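Local structure of Rho guanine nucleotide exchange factor 12 (Homo sapiens, 1TXD) at residues A[35-38]-A[39-43]; A[188-191]-A[192-195]; A[213-216]-A[217-221]. The protein acts as a guanine nucleotide exchange factor for the GTPase RhoA, through the DH and PH domains that make up this fragment. The protein carries 1 engineered substitution. All coordinates share one frame; numbering follows the deposited sequence.

Contact 1: residues A[35-38]-A[39-43]; sequences TERA and HVRTL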
loop_
_atom_site.group_PDB
_atom_site.type_symbol
_atom_site.label_atom_id
_atom_site.label_comp_id
_atom_site.label_asym_id
_atom_site.label_seq_id
_atom_site.Cartn_x
_atom_site.Cartn_y
_atom_site.Cartn_z
ATOM N N THR A 35 -12.756 1.450 19.961
ATOM C CA THR A 35 -11.904 0.799 18.986
ATOM C C THR A 35 -10.711 1.699 18.679
ATOM O O THR A 35 -9.721 1.211 18.204
ATOM C CB THR A 35 -12.645 0.503 17.687
ATOM O OG1 THR A 35 -13.254 1.708 17.194
ATOM C CG2 THR A 35 -13.798 -0.445 17.926
ATOM N N GLU A 36 -10.814 3.009 18.953
ATOM C CA GLU A 36 -9.635 3.869 18.926
ATOM C C GLU A 36 -8.689 3.532 20.058
ATOM O O GLU A 36 -7.463 3.569 19.862
ATOM C CB GLU A 36 -9.955 5.378 19.016
ATOM C CG GLU A 36 -8.718 6.253 18.807
ATOM C CD GLU A 36 -8.293 6.280 17.372
ATOM O OE1 GLU A 36 -7.125 6.604 17.108
ATOM O OE2 GLU A 36 -9.109 5.942 16.499
ATOM N N ARG A 37 -9.223 3.227 21.242
ATOM C CA ARG A 37 -8.350 2.845 22.365
ATOM C C ARG A 37 -7.650 1.488 22.069
ATOM O O ARG A 37 -6.467 1.312 22.305
ATOM C CB ARG A 37 -9.152 2.759 23.653
ATOM C CG ARG A 37 -8.347 2.915 24.944
ATOM C CD ARG A 37 -9.225 3.000 26.223
ATOM N NE ARG A 37 -10.430 3.818 25.998
ATOM C CZ ARG A 37 -11.704 3.380 25.986
ATOM N NH1 ARG A 37 -12.008 2.093 26.203
ATOM N NH2 ARG A 37 -12.686 4.255 25.752
ATOM N N ALA A 38 -8.412 0.554 21.511
ATOM C CA ALA A 38 -7.889 -0.742 21.097
ATOM C C ALA A 38 -6.746 -0.533 20.092
ATOM O O ALA A 38 -5.695 -1.168 20.191
ATOM C CB ALA A 38 -8.988 -1.587 20.493
ATOM N N HIS A 39 -6.984 0.367 19.139
ATOM C CA HIS A 39 -5.993 0.685 18.112
ATOM C C HIS A 39 -4.677 1.207 18.661
ATOM O O HIS A 39 -3.600 0.765 18.263
ATOM C CB HIS A 39 -6.499 1.718 17.120
ATOM C CG HIS A 39 -5.561 1.930 15.987
ATOM N ND1 HIS A 39 -5.302 0.942 15.055
ATOM C CD2 HIS A 39 -4.727 2.958 15.697
ATOM C CE1 HIS A 39 -4.406 1.393 14.200
ATOM N NE2 HIS A 39 -4.071 2.624 14.550
ATOM N N VAL A 40 -4.793 2.191 19.525
ATOM C CA VAL A 40 -3.661 2.705 20.273
ATOM C C VAL A 40 -2.862 1.625 20.951
ATOM O O VAL A 40 -1.623 1.661 20.943
ATOM C CB VAL A 40 -4.096 3.771 21.288
ATOM C CG1 VAL A 40 -2.957 4.140 22.288
ATOM C CG2 VAL A 40 -4.514 5.053 20.564
ATOM N N ARG A 41 -3.561 0.696 21.584
ATOM C CA ARG A 41 -2.941 -0.393 22.342
ATOM C C ARG A 41 -2.115 -1.324 21.462
ATOM O O ARG A 41 -1.101 -1.813 21.890
ATOM C CB ARG A 41 -4.010 -1.206 23.085
ATOM C CG ARG A 41 -3.580 -1.617 24.477
ATOM C CD ARG A 41 -4.647 -2.406 25.266
ATOM N NE ARG A 41 -5.406 -1.489 26.114
ATOM C CZ ARG A 41 -6.647 -1.034 25.891
ATOM N NH1 ARG A 41 -7.365 -1.417 24.843
ATOM N NH2 ARG A 41 -7.187 -0.201 26.764
ATOM N N THR A 42 -2.624 -1.587 20.258
ATOM C CA THR A 42 -1.993 -2.352 19.222
ATOM C C THR A 42 -0.701 -1.676 18.765
ATOM O O THR A 42 0.383 -2.320 18.622
ATOM C CB THR A 42 -3.019 -2.438 18.054
ATOM O OG1 THR A 42 -4.089 -3.269 18.461
ATOM C CG2 THR A 42 -2.552 -3.193 16.926
ATOM N N LEU A 43 -0.797 -0.356 18.592
ATOM C CA LEU A 43 0.340 0.390 18.124
ATOM C C LEU A 43 1.420 0.400 19.232
ATOM O O LEU A 43 2.622 0.318 18.916
ATOM C CB LEU A 43 -0.053 1.802 17.689
ATOM C CG LEU A 43 -0.819 1.935 16.364
ATOM C CD1 LEU A 43 -1.056 3.413 16.030
ATOM C CD2 LEU A 43 -0.146 1.264 15.228
#
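The guanidinium of Arg41 lies against the methylenes CG and CD of Arg37, one helical turn earlier. Arg41 NH2 sits 3.8 Å from Arg37 CG and equally far from Arg37 CD. The two chains leave the helix together, in the same direction, but their guanidinium planes are turned 67° apart, so they do not stack. The contact is nitrogen on methylene. The charged parts stay further apart, with Arg37 NE 5.2 Å from Arg41 NH2. Arg37 O lies over one face of the Arg41 guanidinium. Arg90 adds a like charge near Arg37.

Thr42 turns back on the helix. Its OG1 lies beside its own backbone N (chi1 -70°), which brings the hydroxyl 3.2 Å from Ala38 O as a hydrogen-bond donor. Thr42 N donates to the same Ala38 O at 3.1 Å. This carbonyl is therefore gripped twice, by the hydroxyl from 37° above its plane and by the amide closer to the plane. On another side of the helix, Val40 CG2 packs on Glu36 O at 3.4 Å. The Glu36 carboxylate leaves the segment to meet Arg173, Tyr177 and His79. His39 NE2 bonds Gln170, and its ring meets His79 edge-to-face. The bonds and side-chain contacts within 35-43 are the i to i+4 contacts of an alpha helix, here helix 20-57 of the DH helical bundle.

Contact 2: residues A[188-191]-A[192-195]; sequences TEWP and TERE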
loop_
_atom_site.group_PDB
_atom_site.type_symbol
_atom_site.label_atom_id
_atom_site.label_comp_id
_atom_site.label_asym_id
_atom_site.label_seq_id
_atom_site.Cartn_x
_atom_site.Cartn_y
_atom_site.Cartn_z
ATOM N N THR A 188 -28.292 10.188 14.244
ATOM C CA THR A 188 -28.231 11.588 14.597
ATOM C C THR A 188 -29.477 12.206 13.980
ATOM O O THR A 188 -29.671 12.168 12.764
ATOM C CB THR A 188 -26.945 12.241 14.067
ATOM O OG1 THR A 188 -25.796 11.750 14.791
ATOM C CG2 THR A 188 -26.965 13.730 14.333
ATOM N N GLU A 189 -30.336 12.744 14.830
ATOM C CA GLU A 189 -31.652 13.184 14.380
ATOM C C GLU A 189 -31.602 14.567 13.766
ATOM O O GLU A 189 -32.112 14.786 12.669
ATOM C CB GLU A 189 -32.639 13.165 15.544
ATOM C CG GLU A 189 -32.737 11.824 16.227
ATOM C CD GLU A 189 -34.135 11.267 16.154
ATOM O OE1 GLU A 189 -35.039 11.837 16.818
ATOM O OE2 GLU A 189 -34.322 10.261 15.426
ATOM N N TRP A 190 -30.927 15.481 14.447
ATOM C CA TRP A 190 -31.103 16.895 14.193
ATOM C C TRP A 190 -30.106 17.397 13.147
ATOM O O TRP A 190 -28.901 17.173 13.263
ATOM C CB TRP A 190 -31.082 17.707 15.498
ATOM C CG TRP A 190 -29.902 17.519 16.349
ATOM C CD1 TRP A 190 -28.932 18.440 16.579
ATOM C CD2 TRP A 190 -29.546 16.348 17.125
ATOM N NE1 TRP A 190 -27.978 17.914 17.422
ATOM C CE2 TRP A 190 -28.328 16.634 17.774
ATOM C CE3 TRP A 190 -30.123 15.079 17.319
ATOM C CZ2 TRP A 190 -27.669 15.697 18.603
ATOM C CZ3 TRP A 190 -29.476 14.152 18.144
ATOM C CH2 TRP A 190 -28.269 14.472 18.780
ATOM N N PRO A 191 -30.621 18.079 12.123
ATOM C CA PRO A 191 -29.956 18.158 10.813
ATOM C C PRO A 191 -28.580 18.821 10.796
ATOM O O PRO A 191 -27.751 18.407 9.995
ATOM C CB PRO A 191 -30.937 18.990 9.970
ATOM C CG PRO A 191 -32.207 18.921 10.692
ATOM C CD PRO A 191 -31.861 18.877 12.144
ATOM N N THR A 192 -28.363 19.838 11.626
ATOM C CA THR A 192 -27.110 20.601 11.611
ATOM C C THR A 192 -25.977 19.737 12.160
ATOM O O THR A 192 -24.835 19.788 11.676
ATOM C CB THR A 192 -27.299 21.928 12.418
ATOM O OG1 THR A 192 -28.308 22.733 11.793
ATOM C CG2 THR A 192 -26.073 22.818 12.355
ATOM N N GLU A 193 -26.313 18.916 13.154
ATOM C CA GLU A 193 -25.360 17.999 13.755
ATOM C C GLU A 193 -25.061 16.846 12.809
ATOM O O GLU A 193 -23.883 16.493 12.623
ATOM C CB GLU A 193 -25.870 17.478 15.095
ATOM C CG GLU A 193 -25.140 16.267 15.648
ATOM C CD GLU A 193 -23.782 16.596 16.226
ATOM O OE1 GLU A 193 -23.189 15.681 16.826
ATOM O OE2 GLU A 193 -23.320 17.757 16.096
ATOM N N ARG A 194 -26.109 16.284 12.210
ATOM C CA ARG A 194 -25.969 15.185 11.264
ATOM C C ARG A 194 -25.173 15.581 10.032
ATOM O O ARG A 194 -24.349 14.800 9.561
ATOM C CB ARG A 194 -27.319 14.622 10.824
ATOM C CG ARG A 194 -27.250 13.529 9.730
ATOM C CD ARG A 194 -28.476 13.469 8.810
ATOM N NE ARG A 194 -29.523 12.638 9.393
ATOM C CZ ARG A 194 -30.763 13.051 9.726
ATOM N NH1 ARG A 194 -31.178 14.313 9.533
ATOM N NH2 ARG A 194 -31.617 12.175 10.253
ATOM N N GLU A 195 -25.410 16.780 9.511
ATOM C CA GLU A 195 -24.656 17.235 8.339
ATOM C C GLU A 195 -23.136 17.265 8.567
ATOM O O GLU A 195 -22.381 17.006 7.660
ATOM C CB GLU A 195 -25.126 18.610 7.861
ATOM C CG GLU A 195 -25.261 18.747 6.340
ATOM C CD GLU A 195 -25.647 17.445 5.630
ATOM O OE1 GLU A 195 -26.794 16.974 5.775
ATOM O OE2 GLU A 195 -24.781 16.874 4.933
HETATM O O HOH W 1 -24.219 12.827 16.516
#
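This is an N-cap contact, at the start of helix 191-230 in the DH domain, where the loop after helix 169-186 leads into it. Trp190 takes the N-cap position and Pro191 begins the helix. Trp190 O receives Arg194 N at 3.1 Å in a nearly straight bond, and Glu193 N gives the same oxygen a weak one. Pro191 O takes Glu195 N at 2.9 Å.

The Trp190 indole folds forward onto Glu193. Its CG sits in the crowded position between backbone N and carbonyl carbon (chi1 55°), which lays a ring face against the methylenes of Glu193. Glu193 CB approaches Trp190 NE1 to 3.2 Å. Glu193 CG rests over the same indole, off the ring centre. The carboxylate runs almost parallel to the ring, 7° from its plane. Glu193 CG is also touched by Thr188 CG2, at 3.4 Å, and the two side chains are roughly perpendicular. That methyl meets Arg194 CB at 3.6 Å as well.

A water joins the polar ends of Thr188 and Glu193. It donates to Thr188 OG1 at 2.6 Å and to Glu193 OE1 at 3.0 Å. Thr188 O lies over one face of the Arg194 guanidinium, away from the centre of the group, and is poorly angled for a hydrogen bond.

The same groups reach the neighbouring helices and the loop before helix 102-109. Thr188 OG1 bonds Ile184 O of helix 169-186, and Trp190 NE1 bonds Gln100 OE1. Glu193 OE1 accepts Ile101 N and Gly102 N at the start of helix 102-109, while Thr188 and Trp190 both rest on Arg25 of helix 20-57.

Contact 3: residues A[213-216]-A[217-221]; sequences QAVK and EAENK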
loop_
_atom_site.group_PDB
_atom_site.type_symbol
_atom_site.label_atom_id
_atom_site.label_comp_id
_atom_site.label_asym_id
_atom_site.label_seq_id
_atom_site.Cartn_x
_atom_site.Cartn_y
_atom_site.Cartn_z
ATOM N N GLN A 213 -4.100 5.225 -2.555
ATOM C CA GLN A 213 -3.521 5.513 -3.866
ATOM C C GLN A 213 -1.992 5.495 -3.706
ATOM O O GLN A 213 -1.262 5.020 -4.550
ATOM C CB GLN A 213 -4.086 6.857 -4.379
ATOM C CG GLN A 213 -3.692 7.306 -5.765
ATOM C CD GLN A 213 -3.608 6.167 -6.768
ATOM O OE1 GLN A 213 -4.617 5.513 -7.048
ATOM N NE2 GLN A 213 -2.403 5.920 -7.304
ATOM N N ALA A 214 -1.529 5.985 -2.565
ATOM C CA ALA A 214 -0.132 5.944 -2.225
ATOM C C ALA A 214 0.311 4.494 -2.098
ATOM O O ALA A 214 1.429 4.166 -2.447
ATOM C CB ALA A 214 0.119 6.710 -0.893
ATOM N N VAL A 215 -0.563 3.635 -1.584
ATOM C CA VAL A 215 -0.246 2.226 -1.363
ATOM C C VAL A 215 -0.059 1.575 -2.702
ATOM O O VAL A 215 0.953 0.929 -2.919
ATOM C CB VAL A 215 -1.336 1.468 -0.455
ATOM C CG1 VAL A 215 -1.239 -0.069 -0.568
ATOM C CG2 VAL A 215 -1.174 1.852 1.059
ATOM N N LYS A 216 -1.007 1.787 -3.612
ATOM C CA LYS A 216 -0.906 1.298 -4.984
ATOM C C LYS A 216 0.425 1.753 -5.631
ATOM O O LYS A 216 1.201 0.918 -6.071
ATOM C CB LYS A 216 -2.125 1.759 -5.794
ATOM C CG LYS A 216 -2.238 1.211 -7.235
ATOM C CD LYS A 216 -3.641 1.406 -7.800
ATOM C CE LYS A 216 -3.689 1.222 -9.338
ATOM N NZ LYS A 216 -5.048 1.549 -9.943
ATOM N N GLU A 217 0.702 3.060 -5.632
ATOM C CA GLU A 217 1.957 3.597 -6.186
ATOM C C GLU A 217 3.106 2.812 -5.601
ATOM O O GLU A 217 3.935 2.288 -6.323
ATOM C CB GLU A 217 2.102 5.143 -5.983
ATOM C CG GLU A 217 1.788 5.993 -7.247
ATOM C CD GLU A 217 1.014 7.315 -7.024
ATOM O OE1 GLU A 217 1.392 8.115 -6.144
ATOM O OE2 GLU A 217 0.027 7.585 -7.750
ATOM N N ALA A 218 3.134 2.658 -4.280
ATOM C CA ALA A 218 4.218 1.951 -3.631
ATOM C C ALA A 218 4.288 0.436 -3.914
ATOM O O ALA A 218 5.356 -0.087 -4.086
ATOM C CB ALA A 218 4.203 2.212 -2.123
ATOM N N GLU A 219 3.191 -0.296 -3.913
ATOM C CA GLU A 219 3.269 -1.701 -4.309
ATOM C C GLU A 219 3.869 -1.881 -5.733
ATOM O O GLU A 219 4.541 -2.890 -6.011
ATOM C CB GLU A 219 1.861 -2.334 -4.302
ATOM C CG GLU A 219 1.310 -2.517 -2.883
ATOM C CD GLU A 219 -0.133 -2.987 -2.887
ATOM O OE1 GLU A 219 -0.572 -3.632 -1.909
ATOM O OE2 GLU A 219 -0.834 -2.683 -3.859
ATOM N N ASN A 220 3.611 -0.939 -6.642
ATOM C CA ASN A 220 4.179 -1.021 -7.985
ATOM C C ASN A 220 5.681 -0.839 -7.931
ATOM O O ASN A 220 6.387 -1.615 -8.557
ATOM C CB ASN A 220 3.522 -0.016 -8.964
ATOM C CG ASN A 220 3.890 -0.285 -10.458
ATOM O OD1 ASN A 220 5.004 -0.729 -10.799
ATOM N ND2 ASN A 220 2.953 0.010 -11.346
ATOM N N LYS A 221 6.184 0.116 -7.133
ATOM C CA LYS A 221 7.627 0.341 -7.015
ATOM C C LYS A 221 8.365 -0.797 -6.328
ATOM O O LYS A 221 9.522 -1.052 -6.650
ATOM C CB LYS A 221 7.967 1.630 -6.231
ATOM C CG LYS A 221 7.543 2.904 -6.972
ATOM C CD LYS A 221 7.593 4.146 -6.058
ATOM C CE LYS A 221 6.702 5.269 -6.588
ATOM N NZ LYS A 221 7.400 6.589 -6.546
#
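Glu217 opens the second half of this piece of helix 191-230, the long helix that runs from the DH bundle toward the PH domain. The backbone bonds here follow the i to i+4 pattern of an alpha helix. Glu217 N donates to Gln213 O at 3.0 Å in an almost straight hydrogen bond. Its carboxylate turns back to the same residue. Gln213 NE2 donates to Glu217 OE2 at 3.0 Å, reaching the oxygen from 57° above the carboxylate plane. The amide and carboxylate planes are 49° apart. A bend in Gln213 (chi2 38°) brings its amide forward to this meeting. With an alanine here in place of Glu217, the Gln213 amide is likely to lose this acceptor and be set free to turn.

Ala218 comes next. Its N bonds Ala214 O at 2.9 Å, and its CB lies 3.4 Å from that oxygen. The small methyl also faces Ser126 and Phe130, on helices 112-126 and 128-141.

Glu219 N bonds Val215 O at 2.7 Å, nearly along the C=O axis. The two side chains cross obliquely, with Val215 CG1 at 3.9 Å from Glu219 OE1. This is methyl against carboxylate. Pro129 touches Glu219 too.

Asn220 follows, and its side chain looks toward the PH domain, with ND2 bonded to Met257 O. The last backbone bond across the segments runs from Asn220 N to Lys216 O, at 3.1 Å.

Overall arrangement
The three contacts follow one another along the chain, and none touches another. Contact 1 lies in helix 20-57. Contacts 2 and 3 share helix 191-230: contact 2 starts it, and contact 3 lies further along, with centres 37 Å apart. Contact 1 is about 28 Å from contact 2 and 26 Å from contact 3, centre to centre. Its nearest atoms stay about 16 Å and 14 Å from theirs. Contacts 1 and 2 fall within the DH domain. Helix 20-57 links them, since it carries contact 1 and also packs on contact 2. Contact 3 packs on helices 112-126 and 128-141 and reaches the PH domain through Asn220. No RhoA is present in this assembly.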